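Local coordinates for protein sensor histidine kinase PdtaS (Mycobacterium tuberculosis, PDB 2YKF) that probably senses nutrient deprivation through cyclic di-GMP, with a sensor region of GAF and PAS-like domains, and autophosphorylates on a histidine to signal to its response regulator PdtaR, at residues L208-L212 and E213-L217; E236-Q239 and D240-G244. All blocks are in the same frame, centred on the assembly; numbering follows the deposited sequence.

Contact 1 (L208-L212 and E213-L217); sequences LTTEL and EGVNL
L212 and V215 are the end residues of a type II beta turn with E213 and G214 at its corners, closed where the amide N of V215 meets the carbonyl O of L212 at 3.1 Å. The N-H is bent to 142° at the hydrogen and the donor is tilted off the carbonyl plane, a moderately bent bond, as is usual for a turn. G214, third in the turn, has a phi of 76°; a glycine tolerates this positive value readily, which suits it to a type II turn. The V215 side chain continues the closure. Its CG1 lies anti to the backbone N (chi1 -177°), which sets CG2 beside that nitrogen and brings it near the carbonyl oxygens of E211 and L212, 3.7 Å from each. The methyl of T210 approaches from much the same direction as E211 O, CG2 to CG2 at 4.3 Å. L212, by contrast, sends its isobutyl group to the buried side, where CD1 lies 4.4 Å from CD1 of L217, a loose apolar touch; both leucines also pack on Y203 of helix 197-205. The carboxylate of E213 reaches the strand 192-195, with OE2 accepting a bond from the amide of A195, and G214 and V215 add backbone bonds to V192. N216 then serves as N-cap of helix 217-221, its OD1 bonded to D219 N. The chemistry is thus divided by side: leucines face the PAS-like core, while T210, E211 and G214 are exposed. One polar cost remains, for E211 O is buried beneath the valine methyl and has no hydrogen-bonding partner in the model.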
ATOM      1  N   LEU A 208       8.326 -10.126 -20.261  1.00 34.22           N
ATOM      2  CA  LEU A 208       7.122 -10.405 -21.135  1.00 36.38           C
ATOM      3  C   LEU A 208       7.101  -9.395 -22.275  1.00 38.12           C
ATOM      4  O   LEU A 208       7.133  -8.212 -22.010  1.00 38.22           O
ATOM      5  CB  LEU A 208       5.806 -10.295 -20.354  1.00 33.66           C
ATOM      6  CG  LEU A 208       4.523 -10.736 -21.086  1.00 36.28           C
ATOM      7  CD1 LEU A 208       4.594 -12.222 -21.369  1.00 35.59           C
ATOM      8  CD2 LEU A 208       3.220 -10.358 -20.360  1.00 33.31           C
ATOM      9  N   THR A 209       7.102  -9.862 -23.523  1.00 41.29           N
ATOM     10  CA  THR A 209       7.049  -8.953 -24.687  1.00 44.93           C
ATOM     11  C   THR A 209       5.656  -9.043 -25.320  1.00 46.70           C
ATOM     12  O   THR A 209       5.394  -8.441 -26.343  1.00 47.68           O
ATOM     13  CB  THR A 209       8.098  -9.354 -25.763  1.00 44.77           C
ATOM     14  OG1 THR A 209       7.787 -10.658 -26.257  1.00 46.62           O
ATOM     15  CG2 THR A 209       9.482  -9.441 -25.159  1.00 45.45           C
ATOM     16  N   THR A 210       4.793  -9.823 -24.684  1.00 48.51           N
ATOM     17  CA  THR A 210       3.445 -10.203 -25.169  1.00 50.47           C
ATOM     18  C   THR A 210       2.342  -9.495 -24.382  1.00 50.46           C
ATOM     19  O   THR A 210       2.619  -8.837 -23.370  1.00 50.73           O
ATOM     20  CB  THR A 210       3.312 -11.753 -25.012  1.00 51.05           C
ATOM     21  OG1 THR A 210       3.709 -12.370 -26.230  1.00 54.71           O
ATOM     22  CG2 THR A 210       1.889 -12.241 -24.620  1.00 52.90           C
ATOM     23  N   GLU A 211       1.099  -9.576 -24.858  1.00 49.22           N
ATOM     24  CA  GLU A 211      -0.045  -9.157 -24.022  1.00 49.91           C
ATOM     25  C   GLU A 211      -0.229 -10.130 -22.824  1.00 46.88           C
ATOM     26  O   GLU A 211       0.233 -11.250 -22.849  1.00 47.37           O
ATOM     27  CB  GLU A 211      -1.340  -9.070 -24.883  1.00 50.20           C
ATOM     28  CG  GLU A 211      -1.352  -7.858 -25.835  1.00 56.41           C
ATOM     29  CD  GLU A 211      -2.406  -7.961 -26.952  1.00 64.92           C
ATOM     30  OE1 GLU A 211      -3.179  -8.965 -26.988  1.00 65.23           O
ATOM     31  OE2 GLU A 211      -2.449  -7.023 -27.792  1.00 67.27           O
ATOM     32  N   LEU A 212      -0.907  -9.713 -21.776  1.00 45.51           N
ATOM     33  CA  LEU A 212      -1.188 -10.676 -20.713  1.00 42.59           C
ATOM     34  C   LEU A 212      -2.616 -11.144 -20.780  1.00 41.37           C
ATOM     35  O   LEU A 212      -2.887 -12.310 -20.648  1.00 40.52           O
ATOM     36  CB  LEU A 212      -0.925 -10.026 -19.359  1.00 42.66           C
ATOM     37  CG  LEU A 212      -0.566 -10.862 -18.153  1.00 41.82           C
ATOM     38  CD1 LEU A 212       0.354 -12.049 -18.502  1.00 39.71           C
ATOM     39  CD2 LEU A 212       0.066  -9.871 -17.118  1.00 41.28           C
ATOM     40  N   GLU A 213      -3.535 -10.203 -20.943  1.00 40.51           N
ATOM     41  CA  GLU A 213      -4.949 -10.520 -21.065  1.00 40.96           C
ATOM     42  C   GLU A 213      -5.260 -11.474 -22.210  1.00 40.30           C
ATOM     43  O   GLU A 213      -4.677 -11.381 -23.280  1.00 39.48           O
ATOM     44  CB  GLU A 213      -5.773  -9.241 -21.194  1.00 42.10           C
ATOM     45  CG  GLU A 213      -5.988  -8.601 -19.832  1.00 44.95           C
ATOM     46  CD  GLU A 213      -6.567  -7.176 -19.875  1.00 49.42           C
ATOM     47  OE1 GLU A 213      -7.252  -6.775 -20.873  1.00 49.40           O
ATOM     48  OE2 GLU A 213      -6.338  -6.473 -18.874  1.00 45.94           O
ATOM     49  N   GLY A 214      -6.143 -12.423 -21.929  1.00 40.37           N
ATOM     50  CA  GLY A 214      -6.462 -13.498 -22.848  1.00 41.27           C
ATOM     51  C   GLY A 214      -5.419 -14.601 -22.958  1.00 41.40           C
ATOM     52  O   GLY A 214      -5.543 -15.467 -23.785  1.00 42.25           O
ATOM     53  N   VAL A 215      -4.375 -14.590 -22.140  1.00 41.11           N
ATOM     54  CA  VAL A 215      -3.333 -15.633 -22.275  1.00 40.26           C
ATOM     55  C   VAL A 215      -3.377 -16.472 -21.010  1.00 38.95           C
ATOM     56  O   VAL A 215      -3.713 -15.972 -19.957  1.00 36.08           O
ATOM     57  CB  VAL A 215      -1.933 -15.045 -22.484  1.00 41.12           C
ATOM     58  CG1 VAL A 215      -0.906 -16.152 -22.695  1.00 45.01           C
ATOM     59  CG2 VAL A 215      -1.911 -14.089 -23.699  1.00 43.98           C
ATOM     60  N   ASN A 216      -3.096 -17.767 -21.150  1.00 38.03           N
ATOM     61  CA  ASN A 216      -2.915 -18.621 -20.026  1.00 37.06           C
ATOM     62  C   ASN A 216      -1.731 -18.092 -19.187  1.00 34.50           C
ATOM     63  O   ASN A 216      -0.655 -17.861 -19.711  1.00 33.16           O
ATOM     64  CB  ASN A 216      -2.684 -20.077 -20.494  1.00 37.26           C
ATOM     65  CG  ASN A 216      -2.487 -21.000 -19.341  1.00 41.37           C
ATOM     66  OD1 ASN A 216      -1.386 -21.084 -18.811  1.00 43.25           O
ATOM     67  ND2 ASN A 216      -3.585 -21.631 -18.865  1.00 43.26           N
ATOM     68  N   LEU A 217      -1.985 -17.833 -17.913  1.00 32.70           N
ATOM     69  CA  LEU A 217      -0.988 -17.171 -17.038  1.00 33.38           C
ATOM     70  C   LEU A 217       0.304 -17.972 -16.916  1.00 33.07           C
ATOM     71  O   LEU A 217       1.409 -17.454 -17.192  1.00 31.26           O
ATOM     72  CB  LEU A 217      -1.578 -16.894 -15.646  1.00 31.63           C
ATOM     73  CG  LEU A 217      -0.536 -16.181 -14.748  1.00 34.69           C
ATOM     74  CD1 LEU A 217      -0.320 -14.741 -15.128  1.00 32.00           C
ATOM     75  CD2 LEU A 217      -0.976 -16.256 -13.364  1.00 38.08           C
TER

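Contact 2 (E236-Q239 and D240-G244); sequences EHVQ and DLLAG
D240 follows E236 by one turn near the C-terminal end of alpha-helix 228-243 in the PAS-like domain, and the helix closes in a Schellman motif at G244. The backbone bonds run i to i+4. L241 N to H237 O is 2.8 Å, nearly collinear with the carbonyl, whereas A243 N to Q239 O has lengthened to 3.2 Å and bent to 141° as the helix runs out. G244 takes a phi of 83°, which glycine accepts easily, and its N makes a weak bond to L241 O. Among apolar groups, the side chains of V238 and L242, one turn apart, run alongside each other, with CG1 of V238 4.0 Å from CD1 of L242. L241 is buried against T264, P266 and A276 of the antiparallel sheet; leucine suits this position, where its branched end meets the sheet, and its CD1 comes 4.2 Å from NE2 of H237. The polar chains have other partners: H237 NE2 bonds to T264 OG1, and Q239 NE2 to D235 OD1 one turn back. Of the acids, D240 has CG beside its backbone N (chi1 -71°), which brings the carboxylate carbon to 3.3 Å from E236 O. The carboxylates probably repel mildly, with E236 OE1 4.4 Å from D240 OD1.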
ATOM      1  N   GLU A 236       2.950 -25.652 -10.970  1.00 32.76           N
ATOM      2  CA  GLU A 236       2.158 -26.571 -10.111  1.00 35.07           C
ATOM      3  C   GLU A 236       1.220 -25.861  -9.119  1.00 33.81           C
ATOM      4  O   GLU A 236       0.086 -26.278  -8.905  1.00 33.46           O
ATOM      5  CB  GLU A 236       3.059 -27.545  -9.334  1.00 36.43           C
ATOM      6  CG  GLU A 236       3.626 -28.649 -10.275  1.00 44.09           C
ATOM      7  CD  GLU A 236       2.511 -29.491 -10.955  1.00 55.70           C
ATOM      8  OE1 GLU A 236       1.491 -29.857 -10.273  1.00 60.03           O
ATOM      9  OE2 GLU A 236       2.657 -29.792 -12.176  1.00 58.71           O
ATOM     10  N   HIS A 237       1.721 -24.820  -8.486  1.00 31.86           N
ATOM     11  CA  HIS A 237       0.893 -24.035  -7.574  1.00 31.70           C
ATOM     12  C   HIS A 237      -0.357 -23.547  -8.228  1.00 30.71           C
ATOM     13  O   HIS A 237      -1.448 -23.789  -7.735  1.00 31.03           O
ATOM     14  CB  HIS A 237       1.637 -22.833  -7.020  1.00 31.23           C
ATOM     15  CG  HIS A 237       0.755 -21.955  -6.192  1.00 34.62           C
ATOM     16  ND1 HIS A 237       0.123 -22.400  -5.040  1.00 32.92           N
ATOM     17  CD2 HIS A 237       0.347 -20.679  -6.388  1.00 29.88           C
ATOM     18  CE1 HIS A 237      -0.610 -21.415  -4.543  1.00 37.92           C
ATOM     19  NE2 HIS A 237      -0.496 -20.362  -5.347  1.00 33.55           N
ATOM     20  N   VAL A 238      -0.208 -22.873  -9.336  1.00 30.47           N
ATOM     21  CA  VAL A 238      -1.353 -22.292 -10.012  1.00 31.99           C
ATOM     22  C   VAL A 238      -2.352 -23.384 -10.472  1.00 33.92           C
ATOM     23  O   VAL A 238      -3.571 -23.237 -10.271  1.00 33.74           O
ATOM     24  CB  VAL A 238      -0.906 -21.393 -11.171  1.00 30.82           C
ATOM     25  CG1 VAL A 238      -2.082 -20.984 -12.006  1.00 32.85           C
ATOM     26  CG2 VAL A 238      -0.235 -20.106 -10.612  1.00 29.26           C
ATOM     27  N   GLN A 239      -1.840 -24.495 -11.021  1.00 34.63           N
ATOM     28  CA  GLN A 239      -2.710 -25.653 -11.312  1.00 37.00           C
ATOM     29  C   GLN A 239      -3.490 -26.135 -10.097  1.00 36.84           C
ATOM     30  O   GLN A 239      -4.657 -26.360 -10.229  1.00 37.44           O
ATOM     31  CB  GLN A 239      -1.923 -26.824 -11.882  1.00 36.52           C
ATOM     32  CG  GLN A 239      -1.238 -26.505 -13.202  1.00 41.48           C
ATOM     33  CD  GLN A 239      -0.668 -27.786 -13.812  1.00 49.05           C
ATOM     34  OE1 GLN A 239      -1.334 -28.820 -13.776  1.00 48.33           O
ATOM     35  NE2 GLN A 239       0.581 -27.734 -14.324  1.00 46.86           N
ATOM     36  N   ASP A 240      -2.831 -26.299  -8.945  1.00 36.93           N
ATOM     37  CA  ASP A 240      -3.484 -26.693  -7.688  1.00 39.87           C
ATOM     38  C   ASP A 240      -4.504 -25.672  -7.168  1.00 40.52           C
ATOM     39  O   ASP A 240      -5.544 -26.025  -6.558  1.00 39.73           O
ATOM     40  CB  ASP A 240      -2.442 -26.902  -6.572  1.00 39.78           C
ATOM     41  CG  ASP A 240      -1.586 -28.161  -6.785  1.00 46.10           C
ATOM     42  OD1 ASP A 240      -1.932 -28.966  -7.683  1.00 51.64           O
ATOM     43  OD2 ASP A 240      -0.564 -28.337  -6.065  1.00 51.10           O
ATOM     44  N   LEU A 241      -4.160 -24.400  -7.328  1.00 39.43           N
ATOM     45  CA  LEU A 241      -5.009 -23.306  -6.891  1.00 41.56           C
ATOM     46  C   LEU A 241      -6.383 -23.389  -7.532  1.00 41.82           C
ATOM     47  O   LEU A 241      -7.435 -23.363  -6.840  1.00 43.35           O
ATOM     48  CB  LEU A 241      -4.330 -21.982  -7.316  1.00 41.35           C
ATOM     49  CG  LEU A 241      -4.850 -20.628  -6.861  1.00 43.28           C
ATOM     50  CD1 LEU A 241      -4.692 -20.558  -5.390  1.00 39.85           C
ATOM     51  CD2 LEU A 241      -4.004 -19.539  -7.579  1.00 42.69           C
ATOM     52  N   LEU A 242      -6.360 -23.489  -8.849  1.00 41.75           N
ATOM     53  CA  LEU A 242      -7.540 -23.528  -9.681  1.00 43.46           C
ATOM     54  C   LEU A 242      -8.375 -24.812  -9.478  1.00 45.83           C
ATOM     55  O   LEU A 242      -9.615 -24.779  -9.584  1.00 45.96           O
ATOM     56  CB  LEU A 242      -7.098 -23.454 -11.129  1.00 43.70           C
ATOM     57  CG  LEU A 242      -6.468 -22.104 -11.486  1.00 44.17           C
ATOM     58  CD1 LEU A 242      -5.830 -22.104 -12.865  1.00 43.92           C
ATOM     59  CD2 LEU A 242      -7.473 -20.948 -11.330  1.00 43.68           C
ATOM     60  N   ALA A 243      -7.685 -25.910  -9.152  1.00 46.50           N
ATOM     61  CA  ALA A 243      -8.330 -27.218  -8.934  1.00 49.24           C
ATOM     62  C   ALA A 243      -8.963 -27.388  -7.539  1.00 49.91           C
ATOM     63  O   ALA A 243      -9.746 -28.326  -7.335  1.00 51.32           O
ATOM     64  CB  ALA A 243      -7.329 -28.362  -9.228  1.00 47.96           C
ATOM     65  N   GLY A 244      -8.633 -26.499  -6.586  1.00 51.03           N
ATOM     66  CA  GLY A 244      -9.061 -26.636  -5.201  1.00 51.62           C
ATOM     67  C   GLY A 244      -8.138 -27.567  -4.437  1.00 53.24           C
ATOM     68  O   GLY A 244      -8.468 -28.032  -3.330  1.00 53.90           O
TER

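Both contacts belong to the PAS-like domain and come in series along the chain, first 208-217, the loop leading into helix 217-221, and then the end of helix 228-243. Their centres are 19 Å apart and their nearest atoms about 5 Å apart, without touching. Each is anchored to the same five-stranded antiparallel sheet, but to different strands: contact 1 to the outermost strand 192-195, contact 2 to strands 258-269 and 272-282. Both lie in the helical connection between strands 192-195 and 250-255, contact 1 in the loop after its first helix and contact 2 at the end of its last. The GAF partner of this sensor domain lies earlier in the chain.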